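Side-chain contacts in response regulator (Xanthomonas campestris pv. campestris, PDB 3QYY), which probably makes cyclic di-GMP through its GGDEF diguanylate cyclase domain, the part present here, which holds two copies of that dinucleotide at the active site: residues K54-N57 and D58-H62; E74-Y77 and G78-G81; D149-M152 and Y153-K156. One frame throughout, in Å; residues are numbered along the deposited sequence.

Contact 1. Residues K54-N57 and D58-H62. With C2E (9,9'-[(2R,3R,3aS,5S,7aR,9R,10R,10aS,12S,14aR)-3,5,10,12-tetrahydroxy-5,12-dioxidooctahydro-2H,7H-difuro[3,2-d:3',2'-j][1,3,7,9,2,8]tetraoxadiphosphacyclododecine-2,9-diyl]bis(2-amino-1,9-dihydro-6H-purin-6-one)), chain F.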
# COMPACT_ATOMS: atom_id res chain seq x y z
N LYS B 54 -8.41 6.57 2.90
CA LYS B 54 -9.38 6.19 1.87
C LYS B 54 -10.81 6.69 2.13
O LYS B 54 -11.42 7.28 1.24
CB LYS B 54 -9.37 4.68 1.69
CG LYS B 54 -9.90 4.22 0.35
CD LYS B 54 -9.42 2.82 0.06
CE LYS B 54 -9.79 2.40 -1.34
NZ LYS B 54 -9.15 1.10 -1.66
N PRO B 55 -11.35 6.46 3.33
CA PRO B 55 -12.71 6.95 3.56
C PRO B 55 -12.83 8.47 3.38
O PRO B 55 -13.88 8.97 2.98
CB PRO B 55 -13.02 6.48 4.99
CG PRO B 55 -11.65 6.33 5.62
CD PRO B 55 -10.84 5.73 4.50
N ILE B 56 -11.75 9.19 3.65
CA ILE B 56 -11.76 10.64 3.48
C ILE B 56 -11.91 11.01 2.00
O ILE B 56 -12.67 11.91 1.65
CB ILE B 56 -10.47 11.29 4.06
CG1 ILE B 56 -10.46 11.12 5.58
CG2 ILE B 56 -10.40 12.77 3.69
CD1 ILE B 56 -9.17 11.55 6.26
N ASN B 57 -11.19 10.30 1.13
CA ASN B 57 -11.30 10.55 -0.31
C ASN B 57 -12.70 10.20 -0.82
O ASN B 57 -13.28 10.93 -1.63
CB ASN B 57 -10.29 9.71 -1.11
CG ASN B 57 -8.86 10.23 -1.00
OD1 ASN B 57 -8.61 11.43 -1.07
ND2 ASN B 57 -7.92 9.30 -0.84
N ASP B 58 -13.23 9.08 -0.34
CA ASP B 58 -14.54 8.61 -0.75
C ASP B 58 -15.68 9.62 -0.56
O ASP B 58 -16.52 9.79 -1.44
CB ASP B 58 -14.89 7.31 -0.01
CG ASP B 58 -13.97 6.17 -0.39
OD1 ASP B 58 -14.15 5.06 0.16
OD2 ASP B 58 -13.07 6.37 -1.23
N ARG B 59 -15.71 10.28 0.59
CA ARG B 59 -16.77 11.24 0.85
C ARG B 59 -16.46 12.69 0.50
O ARG B 59 -17.36 13.44 0.14
CB ARG B 59 -17.21 11.14 2.31
CG ARG B 59 -16.11 11.40 3.32
CD ARG B 59 -16.65 11.28 4.73
NE ARG B 59 -17.78 12.18 4.96
CZ ARG B 59 -18.44 12.28 6.11
NH1 ARG B 59 -18.08 11.53 7.15
NH2 ARG B 59 -19.46 13.12 6.22
N PHE B 60 -15.19 13.08 0.59
CA PHE B 60 -14.81 14.46 0.32
C PHE B 60 -14.06 14.73 -0.99
O PHE B 60 -13.89 15.89 -1.37
CB PHE B 60 -13.99 15.01 1.49
CG PHE B 60 -14.74 15.01 2.80
CD1 PHE B 60 -15.93 15.71 2.94
CD2 PHE B 60 -14.25 14.31 3.90
CE1 PHE B 60 -16.64 15.71 4.14
CE2 PHE B 60 -14.94 14.30 5.11
CZ PHE B 60 -16.14 15.01 5.23
N GLY B 61 -13.62 13.68 -1.67
CA GLY B 61 -12.90 13.87 -2.92
C GLY B 61 -11.40 13.80 -2.73
O GLY B 61 -10.91 13.98 -1.61
N HIS B 62 -10.66 13.57 -3.81
CA HIS B 62 -9.20 13.45 -3.72
C HIS B 62 -8.47 14.74 -3.37
O HIS B 62 -7.37 14.70 -2.83
CB HIS B 62 -8.61 12.88 -5.02
CG HIS B 62 -8.65 13.83 -6.18
ND1 HIS B 62 -9.76 13.99 -6.98
CD2 HIS B 62 -7.71 14.68 -6.66
CE1 HIS B 62 -9.50 14.89 -7.91
NE2 HIS B 62 -8.27 15.33 -7.74
P1 C2E F . -6.28 3.47 -3.27
O2P C2E F . -6.15 4.59 -4.27
O1P C2E F . -7.48 2.58 -3.46
O5' C2E F . -5.02 2.53 -3.30
C5' C2E F . -4.95 1.40 -2.41
C4' C2E F . -3.60 0.73 -2.65
O4' C2E F . -3.32 0.39 -3.99
C3' C2E F . -2.44 1.60 -2.20
O3' C2E F . -2.24 1.52 -0.78
C2' C2E F . -1.33 1.06 -3.05
O2' C2E F . -0.71 -0.02 -2.34
C1' C2E F . -1.96 0.58 -4.35
N9 C2E F . -1.87 1.64 -5.38
C8 C2E F . -2.89 2.37 -5.89
N7 C2E F . -2.46 3.25 -6.81
C5 C2E F . -1.14 3.09 -6.91
C6 C2E F . -0.05 3.69 -7.72
O6 C2E F . -0.31 4.59 -8.56
N1 C2E F . 1.21 3.25 -7.54
C2 C2E F . 1.52 2.27 -6.64
N2 C2E F . 2.80 1.86 -6.51
N3 C2E F . 0.56 1.67 -5.86
C4 C2E F . -0.76 2.03 -5.96
P11 C2E F . -1.72 2.89 -0.12
O21 C2E F . -0.48 3.34 -0.81
O11 C2E F . -1.53 2.57 1.32
O5A C2E F . -2.84 4.00 -0.26
C5A C2E F . -4.11 3.78 0.35
C4A C2E F . -5.03 4.93 0.05
O4A C2E F . -4.51 6.24 0.41
C3A C2E F . -5.41 5.02 -1.42
O3A C2E F . -6.44 4.08 -1.78
C2A C2E F . -5.83 6.45 -1.53
O2A C2E F . -7.24 6.53 -1.23
C1A C2E F . -5.00 7.23 -0.52
N91 C2E F . -3.91 7.97 -1.21
C81 C2E F . -2.64 7.57 -1.48
N71 C2E F . -1.94 8.54 -2.12
C51 C2E F . -2.76 9.59 -2.28
C61 C2E F . -2.69 10.95 -2.87
O61 C2E F . -1.65 11.39 -3.40
N11 C2E F . -3.80 11.73 -2.82
C21 C2E F . -4.98 11.32 -2.25
N21 C2E F . -6.04 12.16 -2.24
N31 C2E F . -5.11 10.08 -1.69
C41 C2E F . -4.05 9.20 -1.67

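Contact 2. Residues E74-Y77 and G78-G81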
# COMPACT_ATOMS: atom_id res chain seq x y z
N GLU B 74 3.15 19.25 6.62
CA GLU B 74 3.27 20.62 7.10
C GLU B 74 3.46 20.64 8.62
O GLU B 74 4.35 21.31 9.13
CB GLU B 74 2.01 21.42 6.74
CG GLU B 74 2.12 22.91 7.04
CD GLU B 74 0.80 23.64 6.86
OE1 GLU B 74 0.82 24.89 6.87
OE2 GLU B 74 -0.24 22.98 6.71
N SER B 75 2.63 19.89 9.33
CA SER B 75 2.72 19.84 10.79
C SER B 75 4.02 19.20 11.26
O SER B 75 4.55 19.57 12.31
CB SER B 75 1.51 19.09 11.37
OG SER B 75 1.43 17.77 10.86
N ALA B 76 4.54 18.26 10.49
CA ALA B 76 5.79 17.59 10.84
C ALA B 76 6.92 18.62 10.83
O ALA B 76 7.71 18.69 11.77
CB ALA B 76 6.08 16.47 9.85
N TYR B 77 7.00 19.40 9.75
CA TYR B 77 8.04 20.42 9.64
C TYR B 77 7.94 21.41 10.80
O TYR B 77 8.86 22.18 11.06
CB TYR B 77 7.91 21.17 8.31
CG TYR B 77 8.53 20.46 7.13
CD1 TYR B 77 9.89 20.14 7.12
CD2 TYR B 77 7.77 20.11 6.01
CE1 TYR B 77 10.48 19.50 6.03
CE2 TYR B 77 8.35 19.47 4.91
CZ TYR B 77 9.71 19.17 4.93
OH TYR B 77 10.28 18.55 3.85
N GLY B 78 6.81 21.38 11.50
CA GLY B 78 6.60 22.27 12.62
C GLY B 78 7.36 21.89 13.88
O GLY B 78 7.47 22.70 14.80
N TRP B 79 7.87 20.67 13.94
CA TRP B 79 8.63 20.24 15.11
C TRP B 79 9.97 19.61 14.77
O TRP B 79 10.86 19.51 15.62
CB TRP B 79 7.80 19.27 15.98
CG TRP B 79 7.36 17.99 15.31
CD1 TRP B 79 6.14 17.72 14.76
CD2 TRP B 79 8.12 16.77 15.19
NE1 TRP B 79 6.09 16.43 14.31
CE2 TRP B 79 7.29 15.82 14.56
CE3 TRP B 79 9.43 16.40 15.55
CZ2 TRP B 79 7.72 14.51 14.28
CZ3 TRP B 79 9.85 15.10 15.27
CH2 TRP B 79 9.00 14.17 14.65
N LEU B 80 10.13 19.19 13.52
CA LEU B 80 11.37 18.56 13.08
C LEU B 80 12.56 19.49 13.27
O LEU B 80 12.45 20.70 13.10
CB LEU B 80 11.27 18.15 11.61
CG LEU B 80 10.39 16.93 11.31
CD1 LEU B 80 10.27 16.74 9.80
CD2 LEU B 80 11.00 15.70 11.96
N GLY B 81 13.70 18.90 13.62
CA GLY B 81 14.91 19.67 13.82
C GLY B 81 15.57 20.04 12.51
O GLY B 81 15.19 19.53 11.45

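Contact 3. Residues D149-M152 and Y153-K156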
# COMPACT_ATOMS: atom_id res chain seq x y z
N ASP B 149 10.45 -0.86 9.41
CA ASP B 149 9.34 -1.31 8.57
C ASP B 149 8.59 -2.46 9.23
O ASP B 149 7.36 -2.47 9.27
CB ASP B 149 9.87 -1.73 7.19
CG ASP B 149 8.77 -1.86 6.14
OD1 ASP B 149 7.89 -0.98 6.09
OD2 ASP B 149 8.80 -2.83 5.35
N ALA B 150 9.33 -3.43 9.76
CA ALA B 150 8.71 -4.57 10.42
C ALA B 150 7.94 -4.10 11.65
O ALA B 150 6.86 -4.63 11.95
CB ALA B 150 9.78 -5.59 10.83
N ALA B 151 8.48 -3.11 12.34
CA ALA B 151 7.83 -2.57 13.53
C ALA B 151 6.51 -1.90 13.15
O ALA B 151 5.51 -2.03 13.87
CB ALA B 151 8.75 -1.57 14.23
N MET B 152 6.51 -1.19 12.03
CA MET B 152 5.29 -0.52 11.56
C MET B 152 4.21 -1.57 11.28
O MET B 152 3.06 -1.40 11.68
CB MET B 152 5.60 0.29 10.29
CG MET B 152 4.40 1.01 9.67
SD MET B 152 3.35 -0.08 8.66
CE MET B 152 4.30 -0.13 7.12
N TYR B 153 4.59 -2.66 10.62
CA TYR B 153 3.64 -3.72 10.31
C TYR B 153 3.05 -4.36 11.56
O TYR B 153 1.90 -4.80 11.55
CB TYR B 153 4.31 -4.79 9.43
CG TYR B 153 4.43 -4.37 7.98
CD1 TYR B 153 3.30 -4.13 7.20
CD2 TYR B 153 5.69 -4.18 7.39
CE1 TYR B 153 3.41 -3.72 5.87
CE2 TYR B 153 5.80 -3.77 6.06
CZ TYR B 153 4.67 -3.54 5.31
OH TYR B 153 4.79 -3.14 4.00
N ARG B 154 3.83 -4.42 12.64
CA ARG B 154 3.31 -4.98 13.88
C ARG B 154 2.27 -4.03 14.45
O ARG B 154 1.25 -4.46 14.98
CB ARG B 154 4.43 -5.20 14.89
CG ARG B 154 5.30 -6.40 14.58
CD ARG B 154 5.89 -7.01 15.85
NE ARG B 154 6.82 -6.11 16.53
CZ ARG B 154 7.99 -5.72 16.03
NH1 ARG B 154 8.38 -6.16 14.83
NH2 ARG B 154 8.77 -4.91 16.72
N ALA B 155 2.53 -2.73 14.33
CA ALA B 155 1.59 -1.73 14.83
C ALA B 155 0.30 -1.81 14.02
O ALA B 155 -0.80 -1.80 14.58
CB ALA B 155 2.19 -0.34 14.71
N LYS B 156 0.44 -1.88 12.70
CA LYS B 156 -0.69 -1.96 11.79
C LYS B 156 -1.62 -3.14 12.10
O LYS B 156 -2.83 -2.97 12.20
CB LYS B 156 -0.19 -2.06 10.35
CG LYS B 156 -1.28 -2.32 9.32
CD LYS B 156 -2.16 -1.09 9.08
CE LYS B 156 -1.43 -0.03 8.29
NZ LYS B 156 -2.34 1.08 7.86
O HOH W 1 6.38 -0.95 3.90

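Contact 1. Residues K54-N57 and D58-H62
The guanine pocket of the GGDEF active site is lined here by the end of helix 53-60 and the turn that follows it, where Asn57 and His62 close on the same amino group of the bound cyclic di-GMP. Asn57 OD1 takes a nearly straight bond from N21 of the ligand (2.9 Å, 176° at the hydrogen), and the backbone oxygen of His62 accepts from the same N21 at 2.9 Å. The other half of the amide is a donor: Asn57 ND2 donates to the ring nitrogen N31 (3.0 Å) and to the ribose oxygen O2A (2.9 Å), so three ligand atoms fix the rotation of the carboxamide. In the turn, Asn57 OD1 also sits 3.4 Å from His62 CA, and the two residues that accept from N21 lie next to each other. The link is Gly61, whose N closes the helix on Asn57 O (2.8 Å); its positive phi, 98°, turns the chain out of helix 53-60, and the same residue is the N-cap of helix 62-77. One turn before Asn57, Lys54 runs as an extended chain along the ribose-phosphate edge, and its NZ reaches O1P at 2.9 Å. Tyr145 and Asp149 of the second subunit also hold NZ, which ties the phosphate to the dimer partner. Behind the pocket, Ile56 CG2 touches Phe60 CD2 at 4.2 Å.

Contact 2. Residues E74-Y77 and G78-G81
Ala76 O is gripped by two backbone donors from the loop that leaves helix 62-77: Trp79 N at 2.9 Å and Leu80 N at 3.0 Å. This is the C-terminal end of that helix in the GGDEF domain, where the chain turns toward strand 85-90. The two donors come from different directions. Leu80 N lies close to the line of the carbonyl bond, whereas Trp79 N stands 48° out of the carbonyl plane. A third group covers the same oxygen, because the Trp79 indole lays one face over it with the oxygen 3.5 Å above the ring plane, offset toward the rim. That placement follows from chi1 of 60°, which sets CG between the backbone N and the carbonyl carbon and folds the indole back over the helix end. Its ring also meets Trp112 of helix 102-116, and Ser75 OG, bonded to Leu72 O, receives the indole NE1 of that same Trp112. Leu80 sets its CB toward the helix, and its CD1 comes within 4.2 Å of Ala76 CB; it joins Ala76 and Tyr77 in packing on Ile86 of strand 85-90. The Tyr77 hydroxyl is anchored apart from this cluster, on Glu18 O. Nearer the backbone, the Tyr77 ring still brushes the leucine, its CD1 lying 4.3 Å from Leu80 CD1.

Contact 3. Residues D149-M152 and Y153-K156
Met152 and Asp149 approach the Tyr153 ring in two different ways, one over a face and the other at the rim. The methionine bends at its second and third torsions (both -80°), which curls the thioether back beside the next residue in the chain. Its methyl CE therefore sits almost centrally above the ring, 3.9 Å from the Tyr153 centroid and 11° off the normal, a CH-pi contact. Met152 SD also lies over that face, 4.5 Å from the centroid, making this a Met-aromatic pair. Asp149 instead meets the ring edge: OD2 lies in the ring plane, 3.2 Å from Tyr153 CE2, with the carboxylate turned 72° from the ring. A water joins the outer ends, donating to Asp149 OD1 at 2.7 Å and accepting from Tyr153 OH at 2.7 Å. All of this lies on helix 141-157, the crossover helix of a beta-alpha-beta unit between strands 128-134 and 162-165 of the GGDEF fold. The other carboxylate oxygen, Asp149 OD2, forms a salt bridge with Lys54 of the second subunit, whose side chain also packs on Tyr153. Along another side of the helix, the Arg154 guanidinium lays one face over Ala151 CA, which stands 3.6 Å above its plane. Lys156 N bonds to Met152 O at 2.9 Å, while its side chain leads away to salt bridges with Asp51 and the magnesium ligand Asp49.

Overall arrangement
The three contacts are local and lie well apart, their centres about 23 to 25 Å from one another. Contacts 1 and 2 are surface contacts at opposite ends of helix 62-77: contact 1 at its start, where helix 53-60 ends, and contact 2 at its close. Contact 3, partly buried, lies within helix 141-157, on the other side of the chain's centre from contact 2. Chemistry follows place. Contact 1 is polar and ligand-facing, whereas contact 2 packs apolar groups against the sheet and helix 102-116. Contact 3 mixes a methionine-aromatic contact with charged groups, and Lys54 and Asp149 pair contacts 1 and 3 between subunits.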